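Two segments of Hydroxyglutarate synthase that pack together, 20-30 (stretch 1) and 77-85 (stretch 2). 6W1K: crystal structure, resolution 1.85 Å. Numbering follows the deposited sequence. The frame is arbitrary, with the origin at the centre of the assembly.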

# COMPACT_ATOMS: atom_id res chain seq x y z
N SER A 20 20.21 7.40 -0.97
CA SER A 20 20.33 7.28 0.49
C SER A 20 19.25 8.08 1.20
O SER A 20 18.61 7.61 2.16
CB SER A 20 21.72 7.76 0.96
OG SER A 20 22.71 6.95 0.41
N PHE A 21 19.06 9.33 0.78
CA PHE A 21 18.07 10.17 1.43
C PHE A 21 16.66 9.61 1.24
O PHE A 21 15.87 9.53 2.19
CB PHE A 21 18.19 11.61 0.90
CG PHE A 21 17.17 12.53 1.46
CD1 PHE A 21 17.16 12.81 2.81
CD2 PHE A 21 16.17 13.05 0.66
CE1 PHE A 21 16.17 13.62 3.35
CE2 PHE A 21 15.18 13.87 1.19
CZ PHE A 21 15.17 14.13 2.54
N PHE A 22 16.34 9.16 0.02
CA PHE A 22 15.02 8.57 -0.22
C PHE A 22 14.76 7.40 0.71
O PHE A 22 13.66 7.28 1.26
CB PHE A 22 14.89 8.11 -1.67
CG PHE A 22 13.58 7.40 -1.95
CD1 PHE A 22 12.43 8.13 -2.15
CD2 PHE A 22 13.50 6.02 -2.01
CE1 PHE A 22 11.22 7.49 -2.42
CE2 PHE A 22 12.30 5.38 -2.26
CZ PHE A 22 11.16 6.12 -2.47
N ARG A 23 15.77 6.56 0.93
CA ARG A 23 15.57 5.42 1.82
C ARG A 23 15.36 5.84 3.28
O ARG A 23 14.61 5.16 3.99
CB ARG A 23 16.74 4.46 1.70
CG ARG A 23 16.77 3.78 0.33
CD ARG A 23 17.98 2.91 0.17
NE ARG A 23 18.10 2.33 -1.18
CZ ARG A 23 17.58 1.16 -1.56
NH1 ARG A 23 16.83 0.45 -0.70
NH2 ARG A 23 17.77 0.70 -2.80
N THR A 24 15.99 6.92 3.75
CA THR A 24 15.67 7.36 5.12
C THR A 24 14.22 7.83 5.21
O THR A 24 13.61 7.73 6.28
CB THR A 24 16.59 8.48 5.63
OG1 THR A 24 16.29 9.71 4.94
CG2 THR A 24 18.04 8.10 5.50
N VAL A 25 13.66 8.38 4.12
CA VAL A 25 12.28 8.85 4.17
C VAL A 25 11.32 7.66 4.25
O VAL A 25 10.38 7.66 5.07
CB VAL A 25 11.97 9.74 2.94
CG1 VAL A 25 10.47 10.13 2.93
CG2 VAL A 25 12.79 11.04 2.92
N ILE A 26 11.51 6.66 3.41
CA ILE A 26 10.56 5.55 3.43
C ILE A 26 10.77 4.75 4.70
O ILE A 26 9.83 4.11 5.19
CB ILE A 26 10.60 4.66 2.16
CG1 ILE A 26 11.99 4.13 1.83
CG2 ILE A 26 10.01 5.44 1.01
CD1 ILE A 26 11.98 2.95 0.84
N SER A 27 11.97 4.83 5.28
CA SER A 27 12.21 4.20 6.57
C SER A 27 11.38 4.86 7.65
O SER A 27 10.81 4.18 8.51
CB SER A 27 13.70 4.25 6.90
OG SER A 27 13.91 3.82 8.21
N ASN A 28 11.24 6.19 7.59
CA ASN A 28 10.41 6.89 8.57
C ASN A 28 8.93 6.60 8.35
O ASN A 28 8.18 6.47 9.31
CB ASN A 28 10.71 8.39 8.53
CG ASN A 28 11.99 8.72 9.25
OD1 ASN A 28 12.34 8.03 10.20
ND2 ASN A 28 12.72 9.72 8.79
N MET A 29 8.49 6.46 7.09
CA MET A 29 7.11 6.04 6.86
C MET A 29 6.86 4.69 7.52
O MET A 29 5.83 4.48 8.17
CB MET A 29 6.82 5.97 5.36
CG MET A 29 6.94 7.30 4.63
SD MET A 29 6.77 7.08 2.83
CE MET A 29 6.27 8.69 2.30
N GLU A 30 7.80 3.76 7.35
CA GLU A 30 7.68 2.43 7.91
C GLU A 30 7.71 2.45 9.43
O GLU A 30 7.06 1.61 10.07
CB GLU A 30 8.83 1.56 7.41
CG GLU A 30 8.84 0.17 7.96
CD GLU A 30 10.22 -0.48 7.85
OE1 GLU A 30 11.20 0.05 8.42
OE2 GLU A 30 10.32 -1.53 7.21
N GLU A 77 4.40 13.45 -6.60
CA GLU A 77 5.51 14.34 -6.92
C GLU A 77 6.77 14.03 -6.10
O GLU A 77 7.90 14.18 -6.59
CB GLU A 77 5.07 15.78 -6.67
CG GLU A 77 5.91 16.84 -7.32
CD GLU A 77 5.64 18.24 -6.74
OE1 GLU A 77 6.57 19.08 -6.83
OE2 GLU A 77 4.54 18.49 -6.17
N PHE A 78 6.60 13.65 -4.84
CA PHE A 78 7.75 13.20 -4.06
C PHE A 78 8.43 12.02 -4.75
O PHE A 78 9.65 12.04 -4.96
CB PHE A 78 7.31 12.79 -2.65
CG PHE A 78 8.41 12.06 -1.88
CD1 PHE A 78 9.55 12.72 -1.49
CD2 PHE A 78 8.27 10.71 -1.60
CE1 PHE A 78 10.57 12.06 -0.78
CE2 PHE A 78 9.28 10.03 -0.90
CZ PHE A 78 10.44 10.70 -0.51
N PHE A 79 7.66 10.98 -5.09
CA PHE A 79 8.26 9.76 -5.64
C PHE A 79 8.87 10.02 -7.01
O PHE A 79 9.96 9.51 -7.30
CB PHE A 79 7.25 8.60 -5.67
CG PHE A 79 6.85 8.15 -4.31
CD1 PHE A 79 7.74 7.41 -3.53
CD2 PHE A 79 5.63 8.52 -3.76
CE1 PHE A 79 7.43 7.04 -2.28
CE2 PHE A 79 5.33 8.16 -2.48
CZ PHE A 79 6.23 7.41 -1.74
N THR A 80 8.22 10.83 -7.86
CA THR A 80 8.82 11.14 -9.15
C THR A 80 10.04 12.06 -9.02
O THR A 80 10.94 11.99 -9.86
CB THR A 80 7.81 11.74 -10.14
OG1 THR A 80 7.22 12.93 -9.60
CG2 THR A 80 6.70 10.71 -10.43
N ASP A 81 10.12 12.89 -7.97
CA ASP A 81 11.37 13.60 -7.67
C ASP A 81 12.52 12.62 -7.37
O ASP A 81 13.68 12.92 -7.62
CB ASP A 81 11.18 14.52 -6.46
CG ASP A 81 10.40 15.81 -6.77
OD1 ASP A 81 10.17 16.15 -7.95
OD2 ASP A 81 10.03 16.48 -5.78
N PHE A 82 12.22 11.44 -6.84
CA PHE A 82 13.20 10.40 -6.58
C PHE A 82 13.11 9.25 -7.58
O PHE A 82 13.34 8.09 -7.25
CB PHE A 82 13.07 9.96 -5.12
CG PHE A 82 13.57 11.03 -4.18
CD1 PHE A 82 14.94 11.22 -3.98
CD2 PHE A 82 12.68 11.91 -3.56
CE1 PHE A 82 15.44 12.27 -3.19
CE2 PHE A 82 13.16 12.94 -2.75
CZ PHE A 82 14.53 13.12 -2.56
N GLY A 83 12.88 9.59 -8.86
CA GLY A 83 13.14 8.69 -9.96
C GLY A 83 12.07 7.65 -10.23
O GLY A 83 12.25 6.81 -11.12
N TYR A 84 10.95 7.69 -9.52
CA TYR A 84 9.85 6.80 -9.84
C TYR A 84 9.14 7.24 -11.11
O TYR A 84 9.14 8.41 -11.50
CB TYR A 84 8.85 6.71 -8.70
CG TYR A 84 9.26 5.79 -7.58
CD1 TYR A 84 10.30 6.14 -6.74
CD2 TYR A 84 8.63 4.56 -7.41
CE1 TYR A 84 10.69 5.29 -5.72
CE2 TYR A 84 9.01 3.71 -6.40
CZ TYR A 84 10.03 4.09 -5.54
OH TYR A 84 10.44 3.24 -4.54
N VAL A 85 8.54 6.26 -11.78
CA VAL A 85 7.96 6.41 -13.11
C VAL A 85 6.49 6.03 -12.99
O VAL A 85 6.18 4.91 -12.58
CB VAL A 85 8.67 5.50 -14.13
CG1 VAL A 85 8.08 5.58 -15.55
CG2 VAL A 85 10.18 5.85 -14.20

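A helix meets a helix end and the loop after it through apolar side chains, mostly aromatic rings. Stretch 1 is helix throughout, while stretch 2 is helical from 77 to 81 and then continues as a turn that keeps contact with stretch 1 through F82 and Y84. The helix axes run roughly antiparallel, at 149°, and come no closer than 11.7 Å. That is a wide spacing, and large side chains fill it: no hydrogen bond crosses the contact, and the 381 Å² buried between the stretches is held by apolar packing.

Along stretch 2, E77 stays out of reach, and the contact begins with F78, whose CA-to-CB bond points toward stretch 1. Its ring meets two residues. CZ of F78 lies 3.5 Å from CG1 of V25, a methyl against an aromatic ring, and CE2 of F78 lies 3.5 Å from CE1 of F22. The F22 and F78 planes are near parallel, at 22°, but slid so far that the rings barely overlap.

F79 leaves its backbone sideways, yet the end of its ring comes nearer to stretch 1. CD1 of F79 sits 3.7 Å from CE1 of F22, rim to rim with the planes at 77°. The same ring reaches further along the helix, where CZ of F79 is 4.2 Å from CE of M29 and CE1 of F79 is 4.5 Å from CG2 of I26. Both contacts are looser than the one F79 makes with F22.

T80 and D81 are out of reach of stretch 1. F82 is the first residue to leave helical phi/psi, and its CA-to-CB bond again points toward stretch 1. Here the backbones draw nearest, with CA of F82 6.9 Å from CA of F22. CB of F82 packs 3.5 Å from CD1 of F22, while CZ of F82 lies 3.6 Å from CD2 of F21, at the edge of the F21 ring.

G83 follows with phi at 81°, a value that favours glycine on backbone grounds; N of G83 donates a hydrogen bond to O of T80 at 3.2 Å. N of Y84 then donates a hydrogen bond to O of F79 at 3.0 Å, tying the turn back to the helix. The CA-to-CB bond of Y84 points toward stretch 1, and CE1 of Y84 sits 3.4 Å from CZ of F22; its hydroxyl is hydrogen-bonded elsewhere in the structure, so the ring can pack while its polar end is satisfied. V85 lies beyond reach.

The rule is one central ring: F22, with 114 Å² covered, touches F78, F79, F82 and Y84, so both helix and turn converge on a single phenylalanine.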